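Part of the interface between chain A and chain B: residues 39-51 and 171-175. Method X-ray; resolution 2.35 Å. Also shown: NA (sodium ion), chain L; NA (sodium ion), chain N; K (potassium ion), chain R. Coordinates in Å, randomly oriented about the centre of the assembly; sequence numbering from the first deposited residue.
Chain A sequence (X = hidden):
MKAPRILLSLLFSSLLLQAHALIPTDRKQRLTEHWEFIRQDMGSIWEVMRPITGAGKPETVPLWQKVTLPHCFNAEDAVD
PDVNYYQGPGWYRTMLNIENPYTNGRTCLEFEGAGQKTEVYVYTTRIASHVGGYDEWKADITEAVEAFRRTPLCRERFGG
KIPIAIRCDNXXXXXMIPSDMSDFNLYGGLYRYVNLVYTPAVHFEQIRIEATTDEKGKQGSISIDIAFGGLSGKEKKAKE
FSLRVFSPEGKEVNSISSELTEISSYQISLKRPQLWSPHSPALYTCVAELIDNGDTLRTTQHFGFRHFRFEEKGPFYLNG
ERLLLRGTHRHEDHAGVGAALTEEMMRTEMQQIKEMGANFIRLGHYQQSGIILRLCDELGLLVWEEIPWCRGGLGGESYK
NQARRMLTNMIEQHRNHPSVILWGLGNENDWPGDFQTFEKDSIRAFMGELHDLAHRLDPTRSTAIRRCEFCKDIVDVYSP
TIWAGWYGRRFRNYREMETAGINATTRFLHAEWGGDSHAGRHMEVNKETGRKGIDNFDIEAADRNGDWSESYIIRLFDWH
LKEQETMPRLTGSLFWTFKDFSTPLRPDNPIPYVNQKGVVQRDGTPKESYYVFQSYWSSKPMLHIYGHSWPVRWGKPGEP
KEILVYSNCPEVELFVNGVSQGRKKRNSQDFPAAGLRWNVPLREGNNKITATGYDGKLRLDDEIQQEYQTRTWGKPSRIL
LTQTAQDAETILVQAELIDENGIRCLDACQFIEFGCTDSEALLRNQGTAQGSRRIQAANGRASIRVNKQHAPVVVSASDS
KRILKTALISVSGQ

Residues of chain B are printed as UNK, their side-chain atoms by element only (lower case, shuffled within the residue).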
# COMPACT_ATOMS: atom_id res chain seq x y z
N ARG A 39 -1.05 5.36 6.61
CA ARG A 39 -1.15 3.91 6.48
C ARG A 39 0.22 3.24 6.32
O ARG A 39 0.54 2.60 5.32
CB ARG A 39 -2.08 3.55 5.33
CG ARG A 39 -2.47 2.09 5.38
CD ARG A 39 -3.57 1.78 4.43
NE ARG A 39 -3.07 1.49 3.09
CZ ARG A 39 -3.84 0.99 2.13
NH1 ARG A 39 -5.14 0.72 2.38
NH2 ARG A 39 -3.33 0.73 0.93
N GLN A 40 1.03 3.38 7.36
CA GLN A 40 2.35 2.77 7.42
C GLN A 40 2.88 2.95 8.83
O GLN A 40 2.32 3.70 9.63
CB GLN A 40 3.32 3.38 6.42
CG GLN A 40 3.63 4.85 6.65
CD GLN A 40 4.68 5.36 5.67
OE1 GLN A 40 4.37 5.73 4.54
NE2 GLN A 40 5.93 5.34 6.10
N ASP A 41 3.92 2.20 9.15
CA ASP A 41 4.58 2.37 10.42
C ASP A 41 5.45 3.61 10.35
O ASP A 41 5.88 4.03 9.27
CB ASP A 41 5.44 1.14 10.74
CG ASP A 41 5.53 0.85 12.25
OD1 ASP A 41 4.81 1.48 13.06
OD2 ASP A 41 6.33 -0.03 12.62
N MET A 42 5.71 4.20 11.50
CA MET A 42 6.66 5.30 11.55
C MET A 42 7.94 4.81 12.23
O MET A 42 7.97 3.72 12.82
CB MET A 42 6.04 6.50 12.25
CG MET A 42 4.84 7.01 11.48
SD MET A 42 5.32 7.72 9.88
CE MET A 42 6.05 9.27 10.45
N GLY A 43 8.99 5.62 12.14
CA GLY A 43 10.30 5.17 12.56
C GLY A 43 10.50 5.09 14.06
O GLY A 43 11.45 4.43 14.51
N SER A 44 9.65 5.75 14.83
CA SER A 44 9.66 5.73 16.29
C SER A 44 8.52 6.61 16.74
O SER A 44 7.98 7.38 15.95
CB SER A 44 10.98 6.24 16.87
OG SER A 44 11.15 7.61 16.56
N ILE A 45 8.15 6.50 18.03
CA ILE A 45 7.10 7.37 18.54
C ILE A 45 7.59 8.82 18.52
O ILE A 45 6.79 9.75 18.35
CB ILE A 45 6.64 6.92 19.94
CG1 ILE A 45 5.49 7.80 20.44
CG2 ILE A 45 7.78 6.97 20.95
CD1 ILE A 45 4.33 7.90 19.49
N TRP A 46 8.91 9.03 18.67
CA TRP A 46 9.44 10.38 18.54
C TRP A 46 9.15 10.95 17.16
O TRP A 46 8.72 12.11 17.04
CB TRP A 46 10.94 10.40 18.83
CG TRP A 46 11.58 11.72 18.48
CD1 TRP A 46 12.57 11.94 17.57
CD2 TRP A 46 11.23 13.01 19.00
NE1 TRP A 46 12.87 13.28 17.49
CE2 TRP A 46 12.07 13.96 18.37
CE3 TRP A 46 10.30 13.46 19.95
CZ2 TRP A 46 12.00 15.33 18.65
CZ3 TRP A 46 10.23 14.81 20.23
CH2 TRP A 46 11.08 15.74 19.58
N GLU A 47 9.37 10.15 16.12
CA GLU A 47 9.11 10.62 14.76
C GLU A 47 7.64 11.00 14.57
O GLU A 47 7.32 11.87 13.75
CB GLU A 47 9.53 9.55 13.75
CG GLU A 47 9.85 10.14 12.38
CD GLU A 47 10.05 9.08 11.31
OE1 GLU A 47 9.17 8.18 11.18
OE2 GLU A 47 11.08 9.16 10.59
N VAL A 48 6.74 10.37 15.32
CA VAL A 48 5.33 10.74 15.25
C VAL A 48 5.09 12.06 15.96
O VAL A 48 4.25 12.86 15.53
CB VAL A 48 4.46 9.61 15.85
CG1 VAL A 48 2.97 10.03 15.98
CG2 VAL A 48 4.60 8.34 15.03
N MET A 49 5.82 12.29 17.03
CA MET A 49 5.58 13.42 17.92
C MET A 49 6.44 14.64 17.60
O MET A 49 6.11 15.74 18.06
CB MET A 49 5.84 12.97 19.37
CG MET A 49 4.80 11.98 19.91
SD MET A 49 3.24 12.84 20.01
CE MET A 49 2.09 11.53 20.46
N ARG A 50 7.50 14.48 16.81
CA ARG A 50 8.48 15.55 16.65
C ARG A 50 7.87 16.76 15.95
O ARG A 50 6.88 16.64 15.22
CB ARG A 50 9.69 15.03 15.89
CG ARG A 50 9.51 14.89 14.39
CD ARG A 50 10.83 14.47 13.77
NE ARG A 50 10.67 13.85 12.46
CZ ARG A 50 11.66 13.27 11.81
NH1 ARG A 50 12.87 13.25 12.36
NH2 ARG A 50 11.46 12.71 10.63
N PRO A 51 8.44 17.95 16.16
CA PRO A 51 7.86 19.17 15.58
C PRO A 51 8.37 19.46 14.18
O PRO A 51 9.40 18.95 13.74
CB PRO A 51 8.33 20.25 16.56
CG PRO A 51 9.67 19.75 17.02
CD PRO A 51 9.60 18.24 17.01
N UNK B 171 10.66 -0.81 6.31
CA UNK B 171 9.93 -0.00 7.28
C UNK B 171 10.82 1.13 7.80
O UNK B 171 12.04 1.02 7.84
c UNK B 171 9.46 -0.86 8.47
o UNK B 171 8.59 -1.89 8.06
N UNK B 172 10.18 2.24 8.19
CA UNK B 172 10.94 3.32 8.80
C UNK B 172 11.51 2.85 10.14
O UNK B 172 10.79 2.30 10.97
n UNK B 172 9.30 7.57 8.31
c UNK B 172 8.60 6.31 8.02
n UNK B 172 10.37 9.55 7.76
n UNK B 172 9.62 8.13 6.09
c UNK B 172 10.04 4.54 9.01
c UNK B 172 9.76 8.41 7.39
c UNK B 172 9.53 5.15 7.73
N UNK B 173 12.82 3.07 10.34
CA UNK B 173 13.49 2.65 11.56
C UNK B 173 14.52 3.71 11.92
O UNK B 173 15.56 3.83 11.28
o UNK B 173 15.32 -0.37 12.65
c UNK B 173 14.16 1.28 11.39
c UNK B 173 14.78 0.75 12.69
o UNK B 173 14.73 1.44 13.73
N UNK B 174 14.22 4.46 12.98
CA UNK B 174 15.10 5.53 13.42
C UNK B 174 16.46 5.03 13.90
O UNK B 174 17.46 5.76 13.80
c UNK B 174 14.35 6.29 14.51
o UNK B 174 13.50 7.28 13.90
c UNK B 174 15.27 6.95 15.42
N UNK B 175 16.55 3.79 14.39
CA UNK B 175 17.81 3.24 14.90
C UNK B 175 18.66 2.58 13.82
O UNK B 175 19.68 1.97 14.15
o UNK B 175 19.00 3.75 17.71
c UNK B 175 16.86 2.84 17.19
c UNK B 175 17.54 2.23 16.01
c UNK B 175 17.77 3.80 17.93
o UNK B 175 17.24 4.59 18.74
NA NA L . 13.73 8.08 17.13
NA NA N . 19.09 -0.71 15.05
K K R . 16.53 5.12 9.21
O HOH W 1 7.73 2.21 7.69
O HOH W 2 17.07 -1.59 14.69
O HOH W 3 13.84 7.62 19.53
O HOH W 4 20.45 -0.78 13.20
O HOH W 5 14.56 3.53 7.44
O HOH W 6 15.37 7.54 10.20

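Position 171 of chain B carries two side-chain atoms, a carbon bonded to the backbone and an oxygen beyond it, with no branch. The CA-to-CB bond points sideways relative to the facing stretch, and the nearest approach is CB to A:Asp41 CB, 5.0 Å, too far for a contact. A single CB ending in a hydroxyl oxygen identifies serine, B:Ser171.

At position 172 the side chain is long: three carbons in a row, a nitrogen, then a carbon bearing two further nitrogens. Its CA-to-CB bond points toward chain A, and its three-nitrogen end meets the carboxylate of A:Glu47. Only arginine fits, and B:Arg172 buries more surface than any other residue of the contact. Its NE donates to A:Glu47 OE1 and its NH2 to A:Glu47 OE2, each over 2.9 Å, so two hydrogen bonds hold the carboxylate in a salt bridge near the guanidinium plane. On the way CD passes 3.4 Å from A:Gln40 NE2 and 4.0 Å from A:Met42 SD. Water 1 accepts from B:Arg172 N and donates to A:Asp41 O, linking the two backbones.

Position 173 has two side-chain carbons, the second carrying two oxygens, and its CA-to-CB bond points away from the facing stretch. This short carboxylate is aspartate. B:Asp173 OD1 instead accepts from the backbone N of position 175 at 3.0 Å, while its backbone O binds the potassium ion.

The side chain at 174 branches at its first carbon into one oxygen and one carbon, and its CA-to-CB bond points toward chain A. The pattern is threonine. B:Thr174 N donates to A:Gly43 O (3.2 Å, 165°), and OG1 lies 3.6 Å from A:Ser44 OG, an atom that also binds a sodium ion.

Position 175 shows three carbons in sequence, the third with two oxygens; its CA-to-CB bond points sideways, and the side chain makes no contact with the facing stretch. It is glutamate, B:Glu175, whose backbone O binds the other sodium ion.

The contact centres on a carboxylate positioned by its own chain. A:Ser44 OG caps the helix by accepting from A:Glu47 N at 3.1 Å, and A:Gly43 N donates to A:Glu47 OE1 at 2.7 Å, so this oxygen serves both chains. A:Arg50 NH2 forms a salt bridge with A:Glu47 OE2 at 3.6 Å, through charge alone because the oxygen lies well out of the guanidinium plane. A:Arg50 NH2 and B:Arg172 NH2, like charges 4.4 Å apart, thus share this carboxylate. Beside them the backbones meet at A:Gly43, whose CA makes a CA-H...O contact with B:Arg172 O at 3.3 Å; an ideal CB there would fall 3.1 Å from B:Thr174 OG1, a tight approach.

Chain B 171-175: SRDTE
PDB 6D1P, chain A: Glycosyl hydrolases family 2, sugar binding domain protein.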